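PDB 1ZUD: sulfur carrier protein ThiS, which carries the sulfur, as a thiocarboxylate at its C-terminus, that is donated to the thiazole phosphate moiety of thiamine phosphate. Local coordinates for residues 27-40 with 49-62. Numbering follows the deposited sequence.
Sequences QRQAGAALAINQQI and HIVQDGDQILLFQV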
ATOM      1  N   GLN D  27      28.841   4.814  12.966  1.00 36.84           N
ATOM      2  CA  GLN D  27      27.567   5.264  12.383  1.00 34.63           C
ATOM      3  C   GLN D  27      27.305   6.738  12.677  1.00 39.47           C
ATOM      4  O   GLN D  27      27.550   7.227  13.799  1.00 30.85           O
ATOM      5  CB  GLN D  27      26.412   4.449  12.959  1.00 36.20           C
ATOM      6  CG  GLN D  27      26.398   3.000  12.524  1.00 40.11           C
ATOM      7  CD  GLN D  27      26.358   2.886  10.994  1.00 46.59           C
ATOM      8  OE1 GLN D  27      25.525   3.514  10.330  1.00 42.56           O
ATOM      9  NE2 GLN D  27      27.272   2.103  10.439  1.00 47.60           N
ATOM     10  N   ARG D  28      26.793   7.438  11.667  1.00 34.56           N
ATOM     11  CA  ARG D  28      26.451   8.855  11.796  1.00 39.01           C
ATOM     12  C   ARG D  28      25.090   8.982  12.513  1.00 30.64           C
ATOM     13  O   ARG D  28      24.154   8.241  12.211  1.00 32.85           O
ATOM     14  CB  ARG D  28      26.391   9.486  10.388  1.00 44.92           C
ATOM     15  CG  ARG D  28      25.465  10.670  10.271  1.00 52.47           C
ATOM     16  CD  ARG D  28      24.638  10.553   8.994  1.00 64.13           C
ATOM     17  NE  ARG D  28      25.286  11.174   7.846  1.00 73.19           N
ATOM     18  CZ  ARG D  28      25.061  10.833   6.578  1.00 77.15           C
ATOM     19  NH1 ARG D  28      24.209   9.858   6.283  1.00 74.13           N
ATOM     20  NH2 ARG D  28      25.663  11.500   5.600  1.00 80.10           N
ATOM     21  N   GLN D  29      24.971   9.942  13.426  1.00 24.52           N
ATOM     22  CA  GLN D  29      23.730  10.109  14.182  1.00 29.04           C
ATOM     23  C   GLN D  29      22.698  11.072  13.561  1.00 25.61           C
ATOM     24  O   GLN D  29      21.491  10.906  13.735  1.00 24.48           O
ATOM     25  CB  GLN D  29      24.094  10.511  15.620  1.00 27.72           C
ATOM     26  CG  GLN D  29      24.914   9.394  16.293  1.00 28.52           C
ATOM     27  CD  GLN D  29      25.274   9.712  17.745  1.00 32.64           C
ATOM     28  OE1 GLN D  29      24.558  10.459  18.436  1.00 31.74           O
ATOM     29  NE2 GLN D  29      26.388   9.143  18.212  1.00 27.66           N
ATOM     30  N   ALA D  30      23.201  12.063  12.834  1.00 30.28           N
ATOM     31  CA  ALA D  30      22.384  13.052  12.162  1.00 33.25           C
ATOM     32  C   ALA D  30      21.491  12.328  11.126  1.00 32.82           C
ATOM     33  O   ALA D  30      21.956  11.481  10.376  1.00 31.53           O
ATOM     34  CB  ALA D  30      23.290  14.079  11.473  1.00 35.18           C
ATOM     35  N   GLY D  31      20.206  12.642  11.120  1.00 31.16           N
ATOM     36  CA  GLY D  31      19.312  12.000  10.173  1.00 32.94           C
ATOM     37  C   GLY D  31      18.969  10.554  10.509  1.00 35.20           C
ATOM     38  O   GLY D  31      18.320   9.893   9.704  1.00 29.20           O
ATOM     39  N   ALA D  32      19.368  10.054  11.689  1.00 27.67           N
ATOM     40  CA  ALA D  32      19.070   8.662  12.048  1.00 22.06           C
ATOM     41  C   ALA D  32      18.123   8.520  13.219  1.00 28.03           C
ATOM     42  O   ALA D  32      18.001   9.418  14.043  1.00 26.39           O
ATOM     43  CB  ALA D  32      20.416   7.888  12.362  1.00 25.60           C
ATOM     44  N   ALA D  33      17.390   7.415  13.279  1.00 23.45           N
ATOM     45  CA  ALA D  33      16.533   7.207  14.439  1.00 28.34           C
ATOM     46  C   ALA D  33      16.870   5.779  14.816  1.00 25.88           C
ATOM     47  O   ALA D  33      17.380   5.016  14.000  1.00 26.25           O
ATOM     48  CB  ALA D  33      15.021   7.362  14.098  1.00 25.93           C
ATOM     49  N   LEU D  34      16.592   5.426  16.054  1.00 28.07           N
ATOM     50  CA  LEU D  34      16.938   4.108  16.552  1.00 27.06           C
ATOM     51  C   LEU D  34      15.770   3.479  17.350  1.00 23.37           C
ATOM     52  O   LEU D  34      15.048   4.169  18.095  1.00 22.93           O
ATOM     53  CB  LEU D  34      18.219   4.251  17.429  1.00 24.77           C
ATOM     54  CG  LEU D  34      18.737   2.919  17.983  1.00 26.67           C
ATOM     55  CD1 LEU D  34      20.158   2.710  17.500  1.00 32.03           C
ATOM     56  CD2 LEU D  34      18.612   2.873  19.494  1.00 29.35           C
ATOM     57  N   ALA D  35      15.562   2.178  17.162  1.00 21.54           N
ATOM     58  CA  ALA D  35      14.547   1.476  17.919  1.00 23.99           C
ATOM     59  C   ALA D  35      15.237   0.340  18.675  1.00 25.11           C
ATOM     60  O   ALA D  35      16.218  -0.250  18.179  1.00 26.85           O
ATOM     61  CB  ALA D  35      13.504   0.891  17.013  1.00 22.14           C
ATOM     62  N   ILE D  36      14.756   0.048  19.877  1.00 27.45           N
ATOM     63  CA  ILE D  36      15.315  -1.096  20.618  1.00 25.95           C
ATOM     64  C   ILE D  36      14.117  -1.908  20.979  1.00 25.38           C
ATOM     65  O   ILE D  36      13.186  -1.383  21.592  1.00 28.01           O
ATOM     66  CB  ILE D  36      16.093  -0.680  21.916  1.00 30.84           C
ATOM     67  CG1 ILE D  36      17.431  -0.079  21.504  1.00 31.25           C
ATOM     68  CG2 ILE D  36      16.344  -1.940  22.846  1.00 27.26           C
ATOM     69  CD1 ILE D  36      18.292   0.452  22.717  1.00 31.83           C
ATOM     70  N   ASN D  37      14.119  -3.182  20.573  1.00 23.47           N
ATOM     71  CA  ASN D  37      12.985  -4.023  20.875  1.00 28.08           C
ATOM     72  C   ASN D  37      11.694  -3.382  20.401  1.00 28.00           C
ATOM     73  O   ASN D  37      10.707  -3.327  21.117  1.00 25.86           O
ATOM     74  CB  ASN D  37      12.934  -4.312  22.369  1.00 29.05           C
ATOM     75  CG  ASN D  37      14.175  -5.057  22.825  1.00 38.65           C
ATOM     76  OD1 ASN D  37      14.782  -5.780  22.035  1.00 35.49           O
ATOM     77  ND2 ASN D  37      14.573  -4.870  24.087  1.00 41.94           N
ATOM     78  N   GLN D  38      11.739  -2.857  19.183  1.00 29.58           N
ATOM     79  CA  GLN D  38      10.554  -2.267  18.570  1.00 26.45           C
ATOM     80  C   GLN D  38       9.983  -0.969  19.133  1.00 25.88           C
ATOM     81  O   GLN D  38       8.858  -0.599  18.827  1.00 26.76           O
ATOM     82  CB  GLN D  38       9.473  -3.350  18.440  1.00 31.77           C
ATOM     83  CG  GLN D  38       9.916  -4.541  17.525  1.00 37.78           C
ATOM     84  CD  GLN D  38      10.873  -5.547  18.205  1.00 43.76           C
ATOM     85  OE1 GLN D  38      10.628  -6.028  19.342  1.00 42.82           O
ATOM     86  NE2 GLN D  38      11.963  -5.883  17.504  1.00 48.68           N
ATOM     87  N   GLN D  39      10.773  -0.248  19.924  1.00 24.34           N
ATOM     88  CA  GLN D  39      10.304   1.030  20.476  1.00 25.28           C
ATOM     89  C   GLN D  39      11.387   2.040  20.158  1.00 18.37           C
ATOM     90  O   GLN D  39      12.575   1.794  20.333  1.00 24.86           O
ATOM     91  CB  GLN D  39      10.067   0.891  21.989  0.50 27.71           C
ATOM     92  CG  GLN D  39       9.697  -0.554  22.459  0.50 31.07           C
ATOM     93  CD  GLN D  39       8.205  -0.956  22.342  0.50 40.12           C
ATOM     94  OE1 GLN D  39       7.305  -0.275  22.855  0.50 37.87           O
ATOM     95  NE2 GLN D  39       7.954  -2.098  21.694  0.50 41.21           N
ATOM     96  N   ILE D  40      10.978   3.170  19.632  1.00 20.90           N
ATOM     97  CA  ILE D  40      11.933   4.220  19.340  1.00 22.57           C
ATOM     98  C   ILE D  40      12.569   4.704  20.653  1.00 22.63           C
ATOM     99  O   ILE D  40      11.886   4.825  21.655  1.00 20.38           O
ATOM    100  CB  ILE D  40      11.227   5.444  18.736  1.00 23.82           C
ATOM    101  CG1 ILE D  40      10.563   5.021  17.400  1.00 24.16           C
ATOM    102  CG2 ILE D  40      12.250   6.607  18.547  1.00 21.13           C
ATOM    103  CD1 ILE D  40      11.578   4.693  16.311  1.00 22.38           C
ATOM    104  N   HIS D  49      21.500   5.892  27.388  1.00 33.60           N
ATOM    105  CA  HIS D  49      20.777   4.621  27.235  1.00 32.57           C
ATOM    106  C   HIS D  49      21.734   3.439  27.085  1.00 30.67           C
ATOM    107  O   HIS D  49      22.458   3.335  26.113  1.00 32.64           O
ATOM    108  CB  HIS D  49      19.873   4.663  26.013  1.00 35.47           C
ATOM    109  CG  HIS D  49      18.781   3.646  26.058  1.00 37.99           C
ATOM    110  ND1 HIS D  49      17.526   3.928  26.551  1.00 40.99           N
ATOM    111  CD2 HIS D  49      18.766   2.334  25.710  1.00 35.81           C
ATOM    112  CE1 HIS D  49      16.782   2.835  26.501  1.00 41.95           C
ATOM    113  NE2 HIS D  49      17.510   1.854  25.995  1.00 34.71           N
ATOM    114  N   ILE D  50      21.722   2.543  28.061  1.00 34.85           N
ATOM    115  CA  ILE D  50      22.574   1.356  28.048  1.00 34.36           C
ATOM    116  C   ILE D  50      21.982   0.212  27.180  1.00 29.67           C
ATOM    117  O   ILE D  50      20.813  -0.141  27.279  1.00 34.15           O
ATOM    118  CB  ILE D  50      22.791   0.804  29.496  1.00 39.34           C
ATOM    119  CG1 ILE D  50      23.444   1.877  30.365  1.00 31.39           C
ATOM    120  CG2 ILE D  50      23.658  -0.470  29.442  1.00 35.28           C
ATOM    121  CD1 ILE D  50      24.908   2.086  30.050  1.00 37.38           C
ATOM    122  N   VAL D  51      22.815  -0.336  26.302  1.00 36.54           N
ATOM    123  CA  VAL D  51      22.382  -1.425  25.447  1.00 32.45           C
ATOM    124  C   VAL D  51      22.497  -2.717  26.256  1.00 36.61           C
ATOM    125  O   VAL D  51      23.555  -2.980  26.832  1.00 36.58           O
ATOM    126  CB  VAL D  51      23.283  -1.495  24.248  1.00 34.81           C
ATOM    127  CG1 VAL D  51      22.915  -2.724  23.403  1.00 33.91           C
ATOM    128  CG2 VAL D  51      23.156  -0.166  23.445  1.00 29.93           C
ATOM    129  N   GLN D  52      21.428  -3.512  26.280  1.00 35.94           N
ATOM    130  CA  GLN D  52      21.382  -4.771  27.037  1.00 38.52           C
ATOM    131  C   GLN D  52      21.435  -6.043  26.235  1.00 42.07           C
ATOM    132  O   GLN D  52      20.867  -6.121  25.139  1.00 37.73           O
ATOM    133  CB  GLN D  52      20.128  -4.778  27.879  1.00 36.93           C
ATOM    134  CG  GLN D  52      19.916  -3.407  28.429  1.00 49.37           C
ATOM    135  CD  GLN D  52      19.208  -3.361  29.746  1.00 58.43           C
ATOM    136  OE1 GLN D  52      18.084  -3.871  29.897  1.00 56.09           O
ATOM    137  NE2 GLN D  52      19.857  -2.722  30.729  1.00 61.21           N
ATOM    138  N   ASP D  53      22.102  -7.051  26.805  1.00 39.49           N
ATOM    139  CA  ASP D  53      22.238  -8.340  26.167  1.00 41.57           C
ATOM    140  C   ASP D  53      20.902  -8.775  25.575  1.00 35.93           C
ATOM    141  O   ASP D  53      19.902  -8.685  26.243  1.00 37.25           O
ATOM    142  CB  ASP D  53      22.663  -9.391  27.183  1.00 49.01           C
ATOM    143  CG  ASP D  53      22.555 -10.788  26.622  1.00 50.08           C
ATOM    144  OD1 ASP D  53      21.690 -11.549  27.106  1.00 54.16           O
ATOM    145  OD2 ASP D  53      23.319 -11.106  25.677  1.00 53.55           O
ATOM    146  N   GLY D  54      20.908  -9.247  24.332  1.00 39.33           N
ATOM    147  CA  GLY D  54      19.680  -9.682  23.686  1.00 38.02           C
ATOM    148  C   GLY D  54      18.835  -8.542  23.134  1.00 41.36           C
ATOM    149  O   GLY D  54      17.683  -8.752  22.741  1.00 44.91           O
ATOM    150  N   ASP D  55      19.369  -7.328  23.081  1.00 37.22           N
ATOM    151  CA  ASP D  55      18.536  -6.231  22.554  1.00 35.10           C
ATOM    152  C   ASP D  55      18.413  -6.356  21.034  1.00 31.47           C
ATOM    153  O   ASP D  55      19.348  -6.805  20.386  1.00 29.69           O
ATOM    154  CB  ASP D  55      19.151  -4.864  22.902  1.00 31.50           C
ATOM    155  CG  ASP D  55      18.587  -4.289  24.198  1.00 40.24           C
ATOM    156  OD1 ASP D  55      19.125  -3.274  24.693  1.00 45.30           O
ATOM    157  OD2 ASP D  55      17.594  -4.858  24.722  1.00 43.46           O
ATOM    158  N   GLN D  56      17.265  -5.986  20.466  1.00 29.45           N
ATOM    159  CA  GLN D  56      17.144  -6.043  18.989  1.00 30.49           C
ATOM    160  C   GLN D  56      17.131  -4.591  18.551  1.00 24.66           C
ATOM    161  O   GLN D  56      16.204  -3.838  18.840  1.00 28.38           O
ATOM    162  CB  GLN D  56      15.867  -6.769  18.564  1.00 33.01           C
ATOM    163  CG  GLN D  56      15.702  -8.112  19.264  1.00 37.12           C
ATOM    164  CD  GLN D  56      14.605  -8.926  18.637  1.00 43.60           C
ATOM    165  OE1 GLN D  56      13.529  -8.410  18.362  1.00 49.50           O
ATOM    166  NE2 GLN D  56      14.868 -10.207  18.405  1.00 48.49           N
ATOM    167  N   ILE D  57      18.189  -4.184  17.873  1.00 26.81           N
ATOM    168  CA  ILE D  57      18.318  -2.785  17.530  1.00 26.25           C
ATOM    169  C   ILE D  57      18.222  -2.525  16.036  1.00 29.63           C
ATOM    170  O   ILE D  57      18.713  -3.307  15.231  1.00 32.07           O
ATOM    171  CB  ILE D  57      19.654  -2.276  18.038  1.00 24.67           C
ATOM    172  CG1 ILE D  57      19.775  -2.554  19.557  1.00 34.49           C
ATOM    173  CG2 ILE D  57      19.736  -0.764  17.873  1.00 31.33           C
ATOM    174  CD1 ILE D  57      21.166  -2.175  20.093  1.00 27.66           C
ATOM    175  N   LEU D  58      17.565  -1.425  15.691  1.00 29.98           N
ATOM    176  CA  LEU D  58      17.415  -0.983  14.292  1.00 30.89           C
ATOM    177  C   LEU D  58      17.897   0.452  14.243  1.00 30.48           C
ATOM    178  O   LEU D  58      17.516   1.292  15.072  1.00 33.32           O
ATOM    179  CB  LEU D  58      15.945  -0.970  13.867  1.00 31.81           C
ATOM    180  CG  LEU D  58      15.169  -2.267  13.972  1.00 35.84           C
ATOM    181  CD1 LEU D  58      13.796  -2.050  13.355  1.00 42.52           C
ATOM    182  CD2 LEU D  58      15.938  -3.393  13.215  1.00 40.16           C
ATOM    183  N   LEU D  59      18.751   0.723  13.285  1.00 25.23           N
ATOM    184  CA  LEU D  59      19.267   2.049  13.085  1.00 28.96           C
ATOM    185  C   LEU D  59      18.875   2.372  11.633  1.00 30.17           C
ATOM    186  O   LEU D  59      19.264   1.643  10.728  1.00 35.37           O
ATOM    187  CB  LEU D  59      20.771   2.021  13.218  1.00 26.50           C
ATOM    188  CG  LEU D  59      21.324   3.382  12.880  1.00 31.88           C
ATOM    189  CD1 LEU D  59      20.862   4.382  13.966  1.00 33.22           C
ATOM    190  CD2 LEU D  59      22.850   3.272  12.739  1.00 36.78           C
ATOM    191  N   PHE D  60      18.094   3.416  11.401  1.00 28.12           N
ATOM    192  CA  PHE D  60      17.664   3.721  10.010  1.00 32.35           C
ATOM    193  C   PHE D  60      17.644   5.227   9.753  1.00 29.25           C
ATOM    194  O   PHE D  60      17.636   6.038  10.676  1.00 28.66           O
ATOM    195  CB  PHE D  60      16.257   3.105   9.729  1.00 26.26           C
ATOM    196  CG  PHE D  60      15.204   3.465  10.780  1.00 32.20           C
ATOM    197  CD1 PHE D  60      15.203   2.842  12.041  1.00 30.89           C
ATOM    198  CD2 PHE D  60      14.278   4.471  10.540  1.00 25.71           C
ATOM    199  CE1 PHE D  60      14.286   3.233  13.045  1.00 30.53           C
ATOM    200  CE2 PHE D  60      13.356   4.869  11.525  1.00 26.58           C
ATOM    201  CZ  PHE D  60      13.359   4.240  12.796  1.00 26.33           C
ATOM    202  N   GLN D  61      17.611   5.612   8.488  1.00 26.66           N
ATOM    203  CA  GLN D  61      17.631   7.042   8.172  1.00 25.18           C
ATOM    204  C   GLN D  61      16.261   7.559   7.832  1.00 25.12           C
ATOM    205  O   GLN D  61      15.385   6.788   7.392  1.00 23.21           O
ATOM    206  CB  GLN D  61      18.556   7.292   6.978  1.00 30.29           C
ATOM    207  CG  GLN D  61      20.023   7.161   7.322  1.00 45.89           C
ATOM    208  CD  GLN D  61      20.633   8.501   7.723  1.00 54.80           C
ATOM    209  OE1 GLN D  61      20.430   9.506   7.032  1.00 58.09           O
ATOM    210  NE2 GLN D  61      21.389   8.523   8.829  1.00 52.18           N
ATOM    211  N   VAL D  62      16.077   8.862   8.045  1.00 21.02           N
ATOM    212  CA  VAL D  62      14.811   9.480   7.718  1.00 27.42           C
ATOM    213  C   VAL D  62      14.628   9.527   6.167  1.00 27.76           C
ATOM    214  O   VAL D  62      15.609   9.690   5.412  1.00 23.17           O
ATOM    215  CB  VAL D  62      14.749  10.945   8.254  1.00 28.84           C
ATOM    216  CG1 VAL D  62      15.944  11.824   7.641  1.00 19.39           C
ATOM    217  CG2 VAL D  62      13.312  11.552   7.952  1.00 25.31           C
TER
HETATM  218  O   HOH W   1      23.535   6.597  10.474  1.00 50.58           O
HETATM  219  O   HOH W   2      13.903  -2.805  17.424  1.00 29.22           O
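Asn37 grips Asp55 and Gln56 with both ends of its amide. Its OD1 accepts Gln56 N at 2.9 Å, with the donor tilted from the carbonyl plane. Its ND2 reaches Asp55 OD2 at 3.1 Å from above the carboxylate plane, and the two flat groups are 75° apart. The other carboxylate oxygen, Asp55 OD1, takes the backbone N of Gln52 and ties down the 52-55 turn. Ile36 CG2 presses on the same carboxylate, 3.5 Å from Asp55 CG. This branch lies anti to the backbone N of Ile36, while CG1 lies anti to the carbonyl carbon and carries CD1 to the His49 ring, 3.6 Å from His49 CD2. Ile36 runs alongside Ile57, their CG1 atoms 3.9 Å apart. Leu34 CD1 meets Ile57 CG2 at 3.5 Å.

Strands 32-36 and 56-61 pair antiparallel in the mixed sheet of the ubiquitin-like beta-grasp fold, where 56-61 also runs parallel to strand 2-5. Paired backbone bonds link Ala33 with Phe60 and Ala35 with Leu58. A type I' turn then leads from Ile36 into strand 39-40. Ile57 and Leu59 touch Ile3 and Phe5 of strand 2-5, on the face that also bears Leu34 and Ile36.

On the other face, Phe60 CG stands between its own backbone N and carbonyl carbon (chi1 51°), and the ring leans over strand 32-36. Ala33 O lies 3.6 Å above the plane of the Phe60 ring, nearer its rim than its centre, and Ile40 CD1 meets the edge in plane. Ala33 also packs on Trp174 of the ThiF chain.

Near Val62, Gln61 folds back to put its amide against Gly31. Its NE2 makes a weak bond to Ala30 O at 3.4 Å. A water that donates to Arg28 O also accepts a weak bond from Gln61 NE2.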